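Local coordinates for protein probable diphthine synthase (Aeropyrum pernix, PDB 1WDE) that probably catalyses the S-adenosyl-L-methionine-dependent trimethylation of a modified histidine in elongation factor 2, forming the diphthine intermediate of diphthamide biosynthesis, at residues V141-P146 with S189-A194; G149-S154 with D195-R200; R158-L163 with G288-P293; G166-A171 with G255-L260. All coordinates share one frame; numbering follows the deposited sequence.

Overall arrangement
Three of the contacts form a chain of neighbours in the part of the molecule built on the mixed sheet. Contacts 1 and 2 use successive turns of helix 184-202, their centres about 8 Å apart, and contact 3, about 13 Å from contact 2 between centres, shares helix 153-165 with it. Contact 4 lies farther off, its centre about 18 Å from that of contact 3, which it touches where Asn162 ND2 is 2.8 Å from Thr169 OG1; it also joins contact 1 through the paired strands 137-143 and 168-173. Contact 1 comes nearest the probable S-adenosyl-L-methionine site: the side chain of Leu143 is about 4 Å from that of Leu173. The other three lie away from that site.

Contact 1: residues V141-P146 with S189-A194; sequences VTLPGP and SLLLEA
Leu143 turns its CG anti to its carbonyl carbon (chi1 -54°), while Leu191, on the helix, sends CG away from its own backbone N (chi1 -158°), and the two side chains meet between strand and helix. The touching branch of Leu143 is CD2, which comes to 3.6 Å from Leu191 CG. The same Leu143 methyl is 4.2 Å from Leu191 CD1, so it rests on the fork of the partner leucine and not on one methyl alone. The two chains cross obliquely, and the second torsion of Leu191, -144°, departs from a staggered value. Behind this pair the backbones are closest at the same residues, Leu143 CA and Leu191 CA lying 6.8 Å apart.

One residue earlier on the helix, Leu190 serves the loop that leaves the strand. Its side chain ends in CD2, which lies 3.6 Å from the carbonyl oxygen Pro144 O. Pro144 CG adds a looser apolar approach, 4.3 Å from Leu190 CD2. No hydrogen bond crosses between the segments; the contact, burying 174 Å², consists of van der Waals approaches.

Neighbours close the cluster: Pro152 lies against both Pro144 and Leu190, and Val155 of helix 153-165 against Leu143. Beyond them, Gly145 N is hydrogen-bonded to Asp174 OD1. This is helix-on-sheet packing at the end of an edge strand in the alpha/beta fold of the tetrapyrrole methylases, close to Leu173, a residue that probably binds S-adenosyl-L-methionine.

Contact 2: residues G149-S154 with D195-R200; sequences GVTPIS and DREYAR
Tyr198, whose ring lies against Ile153, has its OH hydrogen-bonded to OE2 of Glu292, a poorly ordered residue of the C-terminal tail. At the other end of the side chain, CB and CD1 meet the other segment. The methyl Ile153 CG2, anti to its backbone N, reaches 3.7 Å from Tyr198 CD1. It is equally close to Tyr198 CB, at 3.7 Å, and therefore sits at the root of the ring, approaching it obliquely.

The other branch of Ile153 runs along CG1 to CD1 and crosses the Glu197 side chain at about a right angle. Ile153 CD1 is 3.5 Å from Glu197 OE2, a van der Waals approach of a methyl to a carboxylate oxygen. Thr151 contributes a second methyl to the same group, with CG2 3.8 Å from Glu197 OE1. Glu197 OE1 also lies close to Glu193 OE1, but Glu193 OE2 is paired with Arg196 NH1, so any repulsion between the two carboxylates is probably eased.

Between Thr151 and Ile153 the chain bends sharply: Ile153 N donates to Thr151 O at 2.8 Å, and Pro152 stands at the N-cap of helix 153-165. Val294 also touches both Ile153 and Tyr198. The geometry is that of an inverse gamma turn centred on a proline, opening helix 153-165 where it packs beside helix 184-202.

Contact 3: residues R158-L163 with G288-P293; sequences RIYLNL and GVYMEP
Tyr160 and Tyr290 lie flat against each other in an offset stack, with ring centroids 4.2 Å apart and planes inclined by only 9°. The slip is such that Tyr160 CD2 comes to 3.4 Å from Tyr290 CZ. It also carries Tyr160 CB over the face of the Tyr290 ring, a CH-pi contact of 3.8 Å from that carbon to the centroid, 16° off the normal. Next to the stack, Leu161 CD2 touches Tyr290 O at 3.6 Å; Met291, a selenomethionine and poorly ordered, makes a looser approach through CG to Leu161 CD2.

In the next shell, Val289 CG1 lies toward the rim of the opposite face of Tyr290, 4.1 Å above its plane. Tyr160 OH is hydrogen-bonded to Asp195 OD1 and to Leu207 N, two bonds that fix the outer end of its ring. Tyr290 sits in a type I turn from Gly288 to Met291, closed by a weak bond and starting at the Schellman glycine that ends helix 277-287.

Tyr290 also touches Cys164 and Cys285, the two halves of a disulfide linking helices 153-165 and 277-287. The C-terminal loop packs on helix 153-165, with Tyr198 of helix 184-202 also against Tyr290.

Contact 4: residues G166-A171 with G255-L260; sequences GLHTTA and GVEEWL
His168 and Glu257 form a buried histidine-carboxylate hydrogen bond, joining the start of strand 168-173 in the mixed sheet to the first turn of helix 255-264. The backbones stay far apart, His168 CA and Glu257 CA being 11.5 Å from each other, so two side chains reaching from opposite directions span the gap.

From CB, which points toward the helix, the histidine turns CG anti to its carbonyl carbon (chi1 -53°). The ring branches there. On one side ND1 is hydrogen-bonded to Ala251 N; on the other, His168 CD2 comes to 3.8 Å from Glu257 OE2. Beyond ND1, His168 CE1 lies 3.6 Å from Glu257 OE2, flanking the bond. The tip, His168 NE2, donates to Glu257 OE2 over 2.8 Å with an almost straight N-H...O angle of 172°. With ND1 facing a backbone N-H and NE2 donating, the ring is probably neutral.

Glu257 is gripped in its turn: OE1 forms a salt bridge with Arg136 NH1, whose NH2 reaches back to Gly166 O, and accepts from Ser254 N, while Ser133 N adds a second hydrogen bond to OE2. These donors would probably stabilise a charged carboxylate despite its burial. Glu257 OE2 itself receives His168 NE2 on its syn side, 26° out of the carboxylate plane, while lying almost exactly in the plane of the imidazole.

Contact 1: residues V141-P146 with S189-A194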
loop_
_atom_site.group_PDB
_atom_site.type_symbol
_atom_site.label_atom_id
_atom_site.label_comp_id
_atom_site.label_asym_id
_atom_site.label_seq_id
_atom_site.Cartn_x
_atom_site.Cartn_y
_atom_site.Cartn_z
ATOM N N VAL A 141 0.055 -3.310 -6.559
ATOM C CA VAL A 141 -1.222 -4.030 -6.646
ATOM C C VAL A 141 -1.710 -4.302 -5.220
ATOM O O VAL A 141 -0.952 -4.142 -4.267
ATOM C CB VAL A 141 -1.055 -5.382 -7.363
ATOM C CG1 VAL A 141 -0.476 -5.167 -8.766
ATOM C CG2 VAL A 141 -0.137 -6.286 -6.544
ATOM N N THR A 142 -2.974 -4.676 -5.071
ATOM C CA THR A 142 -3.490 -4.997 -3.741
ATOM C C THR A 142 -3.977 -6.444 -3.806
ATOM O O THR A 142 -4.711 -6.800 -4.716
ATOM C CB THR A 142 -4.669 -4.083 -3.342
ATOM O OG1 THR A 142 -4.232 -2.719 -3.363
ATOM C CG2 THR A 142 -5.147 -4.419 -1.892
ATOM N N LEU A 143 -3.553 -7.288 -2.867
ATOM C CA LEU A 143 -3.989 -8.687 -2.883
ATOM C C LEU A 143 -5.305 -8.730 -2.104
ATOM O O LEU A 143 -5.336 -8.470 -0.901
ATOM C CB LEU A 143 -2.918 -9.582 -2.243
ATOM C CG LEU A 143 -1.511 -9.427 -2.846
ATOM C CD1 LEU A 143 -0.558 -10.425 -2.196
ATOM C CD2 LEU A 143 -1.577 -9.632 -4.371
ATOM N N PRO A 144 -6.414 -9.041 -2.795
ATOM C CA PRO A 144 -7.748 -9.106 -2.187
ATOM C C PRO A 144 -7.950 -10.237 -1.195
ATOM O O PRO A 144 -7.351 -11.310 -1.318
ATOM C CB PRO A 144 -8.666 -9.248 -3.400
ATOM C CG PRO A 144 -7.832 -10.115 -4.330
ATOM C CD PRO A 144 -6.451 -9.492 -4.203
ATOM N N GLY A 145 -8.790 -9.989 -0.200
ATOM C CA GLY A 145 -9.086 -11.031 0.766
ATOM C C GLY A 145 -10.155 -11.927 0.161
ATOM O O GLY A 145 -10.755 -11.567 -0.852
ATOM N N PRO A 146 -10.417 -13.103 0.745
ATOM C CA PRO A 146 -11.442 -13.994 0.192
ATOM C C PRO A 146 -12.860 -13.449 0.301
ATOM O O PRO A 146 -13.777 -13.980 -0.317
ATOM C CB PRO A 146 -11.252 -15.280 0.997
ATOM C CG PRO A 146 -10.776 -14.771 2.325
ATOM C CD PRO A 146 -9.760 -13.719 1.912
ATOM N N SER A 189 -1.644 -16.926 -1.031
ATOM C CA SER A 189 -2.292 -18.149 -1.513
ATOM C C SER A 189 -3.284 -17.915 -2.633
ATOM O O SER A 189 -3.275 -18.631 -3.641
ATOM C CB SER A 189 -3.010 -18.885 -0.373
ATOM O OG SER A 189 -2.076 -19.595 0.412
ATOM N N LEU A 190 -4.154 -16.931 -2.455
ATOM C CA LEU A 190 -5.143 -16.625 -3.470
ATOM C C LEU A 190 -4.452 -16.005 -4.689
ATOM O O LEU A 190 -4.932 -16.137 -5.809
ATOM C CB LEU A 190 -6.210 -15.672 -2.917
ATOM C CG LEU A 190 -7.231 -15.137 -3.936
ATOM C CD1 LEU A 190 -7.956 -16.298 -4.642
ATOM C CD2 LEU A 190 -8.220 -14.227 -3.212
ATOM N N LEU A 191 -3.330 -15.326 -4.466
ATOM C CA LEU A 191 -2.574 -14.727 -5.580
ATOM C C LEU A 191 -2.055 -15.891 -6.440
ATOM O O LEU A 191 -2.162 -15.877 -7.665
ATOM C CB LEU A 191 -1.375 -13.933 -5.047
ATOM C CG LEU A 191 -0.688 -12.816 -5.862
ATOM C CD1 LEU A 191 0.819 -12.836 -5.586
ATOM C CD2 LEU A 191 -0.952 -12.961 -7.329
ATOM N N LEU A 192 -1.494 -16.905 -5.787
ATOM C CA LEU A 192 -0.957 -18.053 -6.518
ATOM C C LEU A 192 -2.073 -18.824 -7.218
ATOM O O LEU A 192 -1.873 -19.354 -8.310
ATOM C CB LEU A 192 -0.146 -18.950 -5.576
ATOM C CG LEU A 192 1.072 -18.238 -4.965
ATOM C CD1 LEU A 192 1.843 -19.177 -4.049
ATOM C CD2 LEU A 192 1.987 -17.741 -6.105
ATOM N N GLU A 193 -3.257 -18.879 -6.609
ATOM C CA GLU A 193 -4.357 -19.563 -7.278
ATOM C C GLU A 193 -4.694 -18.761 -8.538
ATOM O O GLU A 193 -4.986 -19.345 -9.579
ATOM C CB GLU A 193 -5.590 -19.671 -6.369
ATOM C CG GLU A 193 -6.857 -20.133 -7.101
ATOM C CD GLU A 193 -6.669 -21.446 -7.852
ATOM O OE1 GLU A 193 -7.553 -21.799 -8.665
ATOM O OE2 GLU A 193 -5.642 -22.127 -7.628
ATOM N N ALA A 194 -4.636 -17.426 -8.440
ATOM C CA ALA A 194 -4.912 -16.546 -9.589
ATOM C C ALA A 194 -3.863 -16.750 -10.674
ATOM O O ALA A 194 -4.166 -16.734 -11.868
ATOM C CB ALA A 194 -4.905 -15.048 -9.148
#

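Contact 2: residues G149-S154 with D195-R200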
loop_
_atom_site.group_PDB
_atom_site.type_symbol
_atom_site.label_atom_id
_atom_site.label_comp_id
_atom_site.label_asym_id
_atom_site.label_seq_id
_atom_site.Cartn_x
_atom_site.Cartn_y
_atom_site.Cartn_z
ATOM N N GLY A 149 -14.636 -12.207 -2.972
ATOM C CA GLY A 149 -15.168 -13.184 -3.903
ATOM C C GLY A 149 -14.554 -13.049 -5.276
ATOM O O GLY A 149 -15.212 -13.295 -6.293
ATOM N N VAL A 150 -13.282 -12.670 -5.318
ATOM C CA VAL A 150 -12.611 -12.500 -6.598
ATOM C C VAL A 150 -11.217 -13.108 -6.669
ATOM O O VAL A 150 -10.389 -12.912 -5.772
ATOM C CB VAL A 150 -12.485 -11.002 -6.963
ATOM C CG1 VAL A 150 -11.769 -10.851 -8.296
ATOM C CG2 VAL A 150 -13.858 -10.357 -7.021
ATOM N N THR A 151 -10.974 -13.858 -7.741
ATOM C CA THR A 151 -9.664 -14.454 -7.982
ATOM C C THR A 151 -8.955 -13.355 -8.764
ATOM O O THR A 151 -9.366 -13.002 -9.867
ATOM C CB THR A 151 -9.770 -15.729 -8.836
ATOM O OG1 THR A 151 -10.467 -16.740 -8.091
ATOM C CG2 THR A 151 -8.383 -16.239 -9.211
ATOM N N PRO A 152 -7.894 -12.786 -8.188
ATOM C CA PRO A 152 -7.099 -11.703 -8.784
ATOM C C PRO A 152 -6.286 -12.004 -10.047
ATOM O O PRO A 152 -5.068 -11.954 -10.003
ATOM C CB PRO A 152 -6.210 -11.265 -7.620
ATOM C CG PRO A 152 -5.973 -12.536 -6.888
ATOM C CD PRO A 152 -7.351 -13.177 -6.873
ATOM N N ILE A 153 -6.947 -12.300 -11.166
ATOM C CA ILE A 153 -6.225 -12.600 -12.403
ATOM C C ILE A 153 -5.559 -11.349 -13.004
ATOM O O ILE A 153 -4.405 -11.384 -13.436
ATOM C CB ILE A 153 -7.172 -13.252 -13.445
ATOM C CG1 ILE A 153 -7.661 -14.601 -12.912
ATOM C CG2 ILE A 153 -6.444 -13.476 -14.753
ATOM C CD1 ILE A 153 -8.594 -15.337 -13.862
ATOM N N SER A 154 -6.277 -10.237 -13.037
ATOM C CA SER A 154 -5.678 -9.032 -13.586
ATOM C C SER A 154 -4.513 -8.614 -12.684
ATOM O O SER A 154 -3.540 -8.035 -13.154
ATOM C CB SER A 154 -6.712 -7.918 -13.680
ATOM O OG SER A 154 -7.139 -7.546 -12.389
ATOM N N ASP A 195 -2.618 -16.922 -10.252
ATOM C CA ASP A 195 -1.529 -17.129 -11.189
ATOM C C ASP A 195 -1.727 -18.404 -11.992
ATOM O O ASP A 195 -1.525 -18.414 -13.203
ATOM C CB ASP A 195 -0.201 -17.185 -10.439
ATOM C CG ASP A 195 0.996 -17.242 -11.375
ATOM O OD1 ASP A 195 0.933 -16.642 -12.480
ATOM O OD2 ASP A 195 2.012 -17.868 -10.996
ATOM N N ARG A 196 -2.129 -19.483 -11.320
ATOM C CA ARG A 196 -2.341 -20.748 -12.013
ATOM C C ARG A 196 -3.489 -20.642 -13.007
ATOM O O ARG A 196 -3.445 -21.234 -14.089
ATOM C CB ARG A 196 -2.595 -21.879 -11.013
ATOM C CG ARG A 196 -1.344 -22.315 -10.256
ATOM C CD ARG A 196 -1.574 -23.591 -9.442
ATOM N NE ARG A 196 -2.509 -23.409 -8.329
ATOM C CZ ARG A 196 -2.204 -22.839 -7.165
ATOM N NH1 ARG A 196 -3.137 -22.735 -6.230
ATOM N NH2 ARG A 196 -0.976 -22.387 -6.926
ATOM N N GLU A 197 -4.513 -19.881 -12.639
ATOM C CA GLU A 197 -5.663 -19.674 -13.505
ATOM C C GLU A 197 -5.242 -18.796 -14.678
ATOM O O GLU A 197 -5.594 -19.076 -15.823
ATOM C CB GLU A 197 -6.777 -18.987 -12.721
ATOM C CG GLU A 197 -8.170 -19.410 -13.111
ATOM C CD GLU A 197 -9.193 -19.024 -12.061
ATOM O OE1 GLU A 197 -9.127 -19.569 -10.934
ATOM O OE2 GLU A 197 -10.056 -18.169 -12.360
ATOM N N TYR A 198 -4.484 -17.736 -14.388
ATOM C CA TYR A 198 -4.012 -16.816 -15.424
ATOM C C TYR A 198 -3.025 -17.440 -16.415
ATOM O O TYR A 198 -3.185 -17.295 -17.629
ATOM C CB TYR A 198 -3.379 -15.569 -14.787
ATOM C CG TYR A 198 -2.710 -14.643 -15.792
ATOM C CD1 TYR A 198 -3.439 -14.066 -16.838
ATOM C CD2 TYR A 198 -1.344 -14.364 -15.707
ATOM C CE1 TYR A 198 -2.814 -13.233 -17.777
ATOM C CE2 TYR A 198 -0.709 -13.538 -16.637
ATOM C CZ TYR A 198 -1.450 -12.978 -17.667
ATOM O OH TYR A 198 -0.822 -12.175 -18.589
ATOM N N ALA A 199 -2.007 -18.130 -15.912
ATOM C CA ALA A 199 -1.021 -18.757 -16.793
ATOM C C ALA A 199 -1.715 -19.772 -17.704
ATOM O O ALA A 199 -1.350 -19.938 -18.869
ATOM C CB ALA A 199 0.062 -19.442 -15.967
ATOM N N ARG A 200 -2.722 -20.444 -17.158
ATOM C CA ARG A 200 -3.491 -21.428 -17.912
ATOM C C ARG A 200 -4.068 -20.796 -19.183
ATOM O O ARG A 200 -3.856 -21.304 -20.281
ATOM C CB ARG A 200 -4.636 -21.976 -17.051
ATOM C CG ARG A 200 -5.452 -23.064 -17.732
ATOM C CD ARG A 200 -6.850 -23.190 -17.144
ATOM N NE ARG A 200 -7.698 -24.027 -17.990
ATOM C CZ ARG A 200 -9.023 -24.081 -17.906
ATOM N NH1 ARG A 200 -9.665 -23.344 -17.010
ATOM N NH2 ARG A 200 -9.708 -24.869 -18.727
#

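Contact 3: residues R158-L163 with G288-P293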
loop_
_atom_site.group_PDB
_atom_site.type_symbol
_atom_site.label_atom_id
_atom_site.label_comp_id
_atom_site.label_asym_id
_atom_site.label_seq_id
_atom_site.Cartn_x
_atom_site.Cartn_y
_atom_site.Cartn_z
ATOM N N ARG A 158 -0.497 -7.826 -13.752
ATOM C CA ARG A 158 0.245 -6.587 -13.528
ATOM C C ARG A 158 1.611 -6.897 -12.918
ATOM O O ARG A 158 2.603 -6.187 -13.151
ATOM C CB ARG A 158 -0.551 -5.613 -12.648
ATOM C CG ARG A 158 -1.800 -5.047 -13.329
ATOM C CD ARG A 158 -2.252 -3.742 -12.651
ATOM N NE ARG A 158 -1.215 -2.704 -12.729
ATOM C CZ ARG A 158 -0.953 -1.825 -11.757
ATOM N NH1 ARG A 158 -1.654 -1.840 -10.627
ATOM N NH2 ARG A 158 0.040 -0.951 -11.890
ATOM N N ILE A 159 1.689 -7.974 -12.153
ATOM C CA ILE A 159 2.968 -8.333 -11.568
ATOM C C ILE A 159 3.897 -8.768 -12.695
ATOM O O ILE A 159 5.057 -8.359 -12.727
ATOM C CB ILE A 159 2.828 -9.462 -10.532
ATOM C CG1 ILE A 159 1.978 -8.967 -9.352
ATOM C CG2 ILE A 159 4.217 -9.909 -10.066
ATOM C CD1 ILE A 159 1.682 -10.067 -8.292
ATOM N N TYR A 160 3.405 -9.588 -13.626
ATOM C CA TYR A 160 4.270 -9.991 -14.738
ATOM C C TYR A 160 4.676 -8.765 -15.589
ATOM O O TYR A 160 5.769 -8.716 -16.137
ATOM C CB TYR A 160 3.578 -11.028 -15.635
ATOM C CG TYR A 160 3.469 -12.409 -15.016
ATOM C CD1 TYR A 160 2.253 -12.884 -14.535
ATOM C CD2 TYR A 160 4.581 -13.256 -14.954
ATOM C CE1 TYR A 160 2.138 -14.187 -14.004
ATOM C CE2 TYR A 160 4.480 -14.542 -14.433
ATOM C CZ TYR A 160 3.256 -15.002 -13.961
ATOM O OH TYR A 160 3.145 -16.281 -13.476
ATOM N N LEU A 161 3.792 -7.782 -15.707
ATOM C CA LEU A 161 4.116 -6.579 -16.499
ATOM C C LEU A 161 5.295 -5.832 -15.872
ATOM O O LEU A 161 6.169 -5.314 -16.578
ATOM C CB LEU A 161 2.874 -5.677 -16.608
ATOM C CG LEU A 161 1.822 -6.245 -17.580
ATOM C CD1 LEU A 161 0.600 -5.342 -17.658
ATOM C CD2 LEU A 161 2.465 -6.377 -18.970
ATOM N N ASN A 162 5.334 -5.789 -14.545
ATOM C CA ASN A 162 6.435 -5.132 -13.852
ATOM C C ASN A 162 7.696 -5.941 -14.141
ATOM O O ASN A 162 8.752 -5.396 -14.474
ATOM C CB ASN A 162 6.226 -5.130 -12.329
ATOM C CG ASN A 162 5.376 -3.975 -11.827
ATOM O OD1 ASN A 162 5.259 -2.936 -12.462
ATOM N ND2 ASN A 162 4.813 -4.151 -10.640
ATOM N N LEU A 163 7.593 -7.255 -13.974
ATOM C CA LEU A 163 8.733 -8.123 -14.222
ATOM C C LEU A 163 9.308 -7.925 -15.622
ATOM O O LEU A 163 10.515 -7.824 -15.775
ATOM C CB LEU A 163 8.343 -9.593 -14.010
ATOM C CG LEU A 163 7.995 -9.891 -12.555
ATOM C CD1 LEU A 163 7.375 -11.277 -12.416
ATOM C CD2 LEU A 163 9.263 -9.789 -11.718
ATOM N N GLY A 288 5.519 -12.211 -25.682
ATOM C CA GLY A 288 4.321 -11.380 -25.669
ATOM C C GLY A 288 3.154 -12.016 -24.928
ATOM O O GLY A 288 2.015 -11.553 -25.001
ATOM N N VAL A 289 3.443 -13.089 -24.206
ATOM C CA VAL A 289 2.432 -13.799 -23.441
ATOM C C VAL A 289 1.629 -12.903 -22.493
ATOM O O VAL A 289 0.393 -13.006 -22.401
ATOM C CB VAL A 289 3.104 -14.889 -22.578
ATOM C CG1 VAL A 289 2.066 -15.630 -21.747
ATOM C CG2 VAL A 289 3.872 -15.842 -23.463
ATOM N N TYR A 290 2.327 -12.016 -21.786
ATOM C CA TYR A 290 1.672 -11.195 -20.788
ATOM C C TYR A 290 0.901 -9.955 -21.227
ATOM O O TYR A 290 0.573 -9.111 -20.407
ATOM C CB TYR A 290 2.685 -10.846 -19.699
ATOM C CG TYR A 290 3.406 -12.071 -19.150
ATOM C CD1 TYR A 290 2.699 -13.109 -18.535
ATOM C CD2 TYR A 290 4.792 -12.188 -19.251
ATOM C CE1 TYR A 290 3.359 -14.233 -18.032
ATOM C CE2 TYR A 290 5.462 -13.303 -18.750
ATOM C CZ TYR A 290 4.733 -14.320 -18.140
ATOM O OH TYR A 290 5.393 -15.399 -17.606
HETATM N N MSE A 291 0.597 -9.855 -22.514
HETATM C CA MSE A 291 -0.192 -8.731 -23.019
HETATM C C MSE A 291 -1.384 -9.338 -23.777
HETATM O O MSE A 291 -1.189 -10.118 -24.708
HETATM C CB MSE A 291 0.656 -7.849 -23.959
HETATM C CG MSE A 291 1.875 -7.173 -23.295
HETATM SE SE MSE A 291 2.946 -5.966 -24.441
HETATM C CE MSE A 291 2.195 -4.266 -23.894
ATOM N N GLU A 292 -2.612 -9.025 -23.363
ATOM C CA GLU A 292 -3.780 -9.556 -24.067
ATOM C C GLU A 292 -4.889 -8.534 -24.299
ATOM O O GLU A 292 -5.263 -8.290 -25.450
ATOM C CB GLU A 292 -4.362 -10.770 -23.350
ATOM C CG GLU A 292 -3.323 -11.708 -22.803
ATOM C CD GLU A 292 -2.809 -11.238 -21.460
ATOM O OE1 GLU A 292 -3.230 -10.137 -21.029
ATOM O OE2 GLU A 292 -1.996 -11.967 -20.844
ATOM N N PRO A 293 -5.443 -7.925 -23.226
ATOM C CA PRO A 293 -5.214 -8.029 -21.776
ATOM C C PRO A 293 -6.154 -9.030 -21.101
ATOM O O PRO A 293 -6.766 -9.858 -21.762
ATOM C CB PRO A 293 -5.490 -6.607 -21.267
ATOM C CG PRO A 293 -5.438 -5.745 -22.504
ATOM C CD PRO A 293 -6.088 -6.637 -23.520
#

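Contact 4: residues G166-A171 with G255-L260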
loop_
_atom_site.group_PDB
_atom_site.type_symbol
_atom_site.label_atom_id
_atom_site.label_comp_id
_atom_site.label_asym_id
_atom_site.label_seq_id
_atom_site.Cartn_x
_atom_site.Cartn_y
_atom_site.Cartn_z
ATOM N N GLY A 166 11.395 -5.017 -15.815
ATOM C CA GLY A 166 12.521 -5.061 -14.894
ATOM C C GLY A 166 12.229 -4.265 -13.622
ATOM O O GLY A 166 13.145 -3.725 -12.990
ATOM N N LEU A 167 10.953 -4.199 -13.242
ATOM C CA LEU A 167 10.531 -3.429 -12.077
ATOM C C LEU A 167 10.065 -4.283 -10.893
ATOM O O LEU A 167 9.473 -5.335 -11.079
ATOM C CB LEU A 167 9.393 -2.484 -12.470
ATOM C CG LEU A 167 9.626 -1.517 -13.644
ATOM C CD1 LEU A 167 8.345 -0.740 -13.944
ATOM C CD2 LEU A 167 10.742 -0.574 -13.293
ATOM N N HIS A 168 10.327 -3.797 -9.680
ATOM C CA HIS A 168 9.927 -4.488 -8.448
ATOM C C HIS A 168 8.459 -4.170 -8.174
ATOM O O HIS A 168 8.017 -3.017 -8.308
ATOM C CB HIS A 168 10.732 -3.998 -7.245
ATOM C CG HIS A 168 12.217 -4.040 -7.423
ATOM N ND1 HIS A 168 12.878 -5.128 -7.955
ATOM C CD2 HIS A 168 13.181 -3.178 -7.009
ATOM C CE1 HIS A 168 14.183 -4.938 -7.855
ATOM N NE2 HIS A 168 14.394 -3.762 -7.282
ATOM N N THR A 169 7.700 -5.188 -7.787
ATOM C CA THR A 169 6.287 -5.002 -7.498
ATOM C C THR A 169 6.057 -4.747 -6.007
ATOM O O THR A 169 6.679 -5.373 -5.140
ATOM C CB THR A 169 5.466 -6.264 -7.875
ATOM O OG1 THR A 169 5.579 -6.520 -9.280
ATOM C CG2 THR A 169 3.999 -6.066 -7.519
ATOM N N THR A 170 5.179 -3.809 -5.702
ATOM C CA THR A 170 4.838 -3.581 -4.316
ATOM C C THR A 170 3.455 -4.212 -4.242
ATOM O O THR A 170 2.589 -3.905 -5.060
ATOM C CB THR A 170 4.751 -2.092 -3.961
ATOM O OG1 THR A 170 6.051 -1.485 -4.111
ATOM C CG2 THR A 170 4.303 -1.950 -2.481
ATOM N N ALA A 171 3.253 -5.143 -3.317
ATOM C CA ALA A 171 1.948 -5.774 -3.215
ATOM C C ALA A 171 1.370 -5.508 -1.833
ATOM O O ALA A 171 1.919 -5.925 -0.802
ATOM C CB ALA A 171 2.058 -7.273 -3.484
ATOM N N GLY A 255 23.358 -6.846 -8.795
ATOM C CA GLY A 255 24.351 -7.336 -7.856
ATOM C C GLY A 255 24.406 -6.506 -6.586
ATOM O O GLY A 255 24.451 -7.047 -5.475
ATOM N N VAL A 256 24.407 -5.185 -6.741
ATOM C CA VAL A 256 24.443 -4.304 -5.581
ATOM C C VAL A 256 23.168 -4.475 -4.746
ATOM O O VAL A 256 23.221 -4.418 -3.521
ATOM C CB VAL A 256 24.625 -2.819 -6.005
ATOM C CG1 VAL A 256 24.347 -1.894 -4.827
ATOM C CG2 VAL A 256 26.072 -2.597 -6.487
ATOM N N GLU A 257 22.034 -4.724 -5.401
ATOM C CA GLU A 257 20.777 -4.904 -4.666
ATOM C C GLU A 257 20.728 -6.151 -3.787
ATOM O O GLU A 257 20.136 -6.126 -2.711
ATOM C CB GLU A 257 19.593 -4.922 -5.622
ATOM C CG GLU A 257 19.161 -3.531 -6.100
ATOM C CD GLU A 257 17.944 -3.620 -6.982
ATOM O OE1 GLU A 257 17.958 -4.429 -7.930
ATOM O OE2 GLU A 257 16.968 -2.900 -6.725
ATOM N N GLU A 258 21.309 -7.248 -4.267
ATOM C CA GLU A 258 21.371 -8.495 -3.503
ATOM C C GLU A 258 22.133 -8.232 -2.212
ATOM O O GLU A 258 21.786 -8.747 -1.142
ATOM C CB GLU A 258 22.104 -9.590 -4.299
ATOM C CG GLU A 258 21.262 -10.179 -5.423
ATOM C CD GLU A 258 21.989 -11.251 -6.243
ATOM O OE1 GLU A 258 21.327 -11.879 -7.101
ATOM O OE2 GLU A 258 23.209 -11.458 -6.041
ATOM N N TRP A 259 23.184 -7.427 -2.323
ATOM C CA TRP A 259 24.004 -7.086 -1.169
ATOM C C TRP A 259 23.192 -6.214 -0.212
ATOM O O TRP A 259 23.187 -6.468 0.993
ATOM C CB TRP A 259 25.271 -6.377 -1.653
ATOM C CG TRP A 259 26.146 -5.754 -0.602
ATOM C CD1 TRP A 259 26.849 -6.392 0.384
ATOM C CD2 TRP A 259 26.417 -4.354 -0.448
ATOM N NE1 TRP A 259 27.545 -5.473 1.147
ATOM C CE2 TRP A 259 27.295 -4.215 0.655
ATOM C CE3 TRP A 259 26.003 -3.204 -1.133
ATOM C CZ2 TRP A 259 27.762 -2.967 1.086
ATOM C CZ3 TRP A 259 26.469 -1.962 -0.703
ATOM C CH2 TRP A 259 27.340 -1.856 0.397
ATOM N N LEU A 260 22.503 -5.204 -0.748
ATOM C CA LEU A 260 21.675 -4.295 0.058
ATOM C C LEU A 260 20.527 -5.032 0.741
ATOM O O LEU A 260 20.307 -4.849 1.936
ATOM C CB LEU A 260 21.085 -3.172 -0.814
ATOM C CG LEU A 260 22.080 -2.202 -1.466
ATOM C CD1 LEU A 260 21.350 -1.248 -2.432
ATOM C CD2 LEU A 260 22.797 -1.428 -0.373
#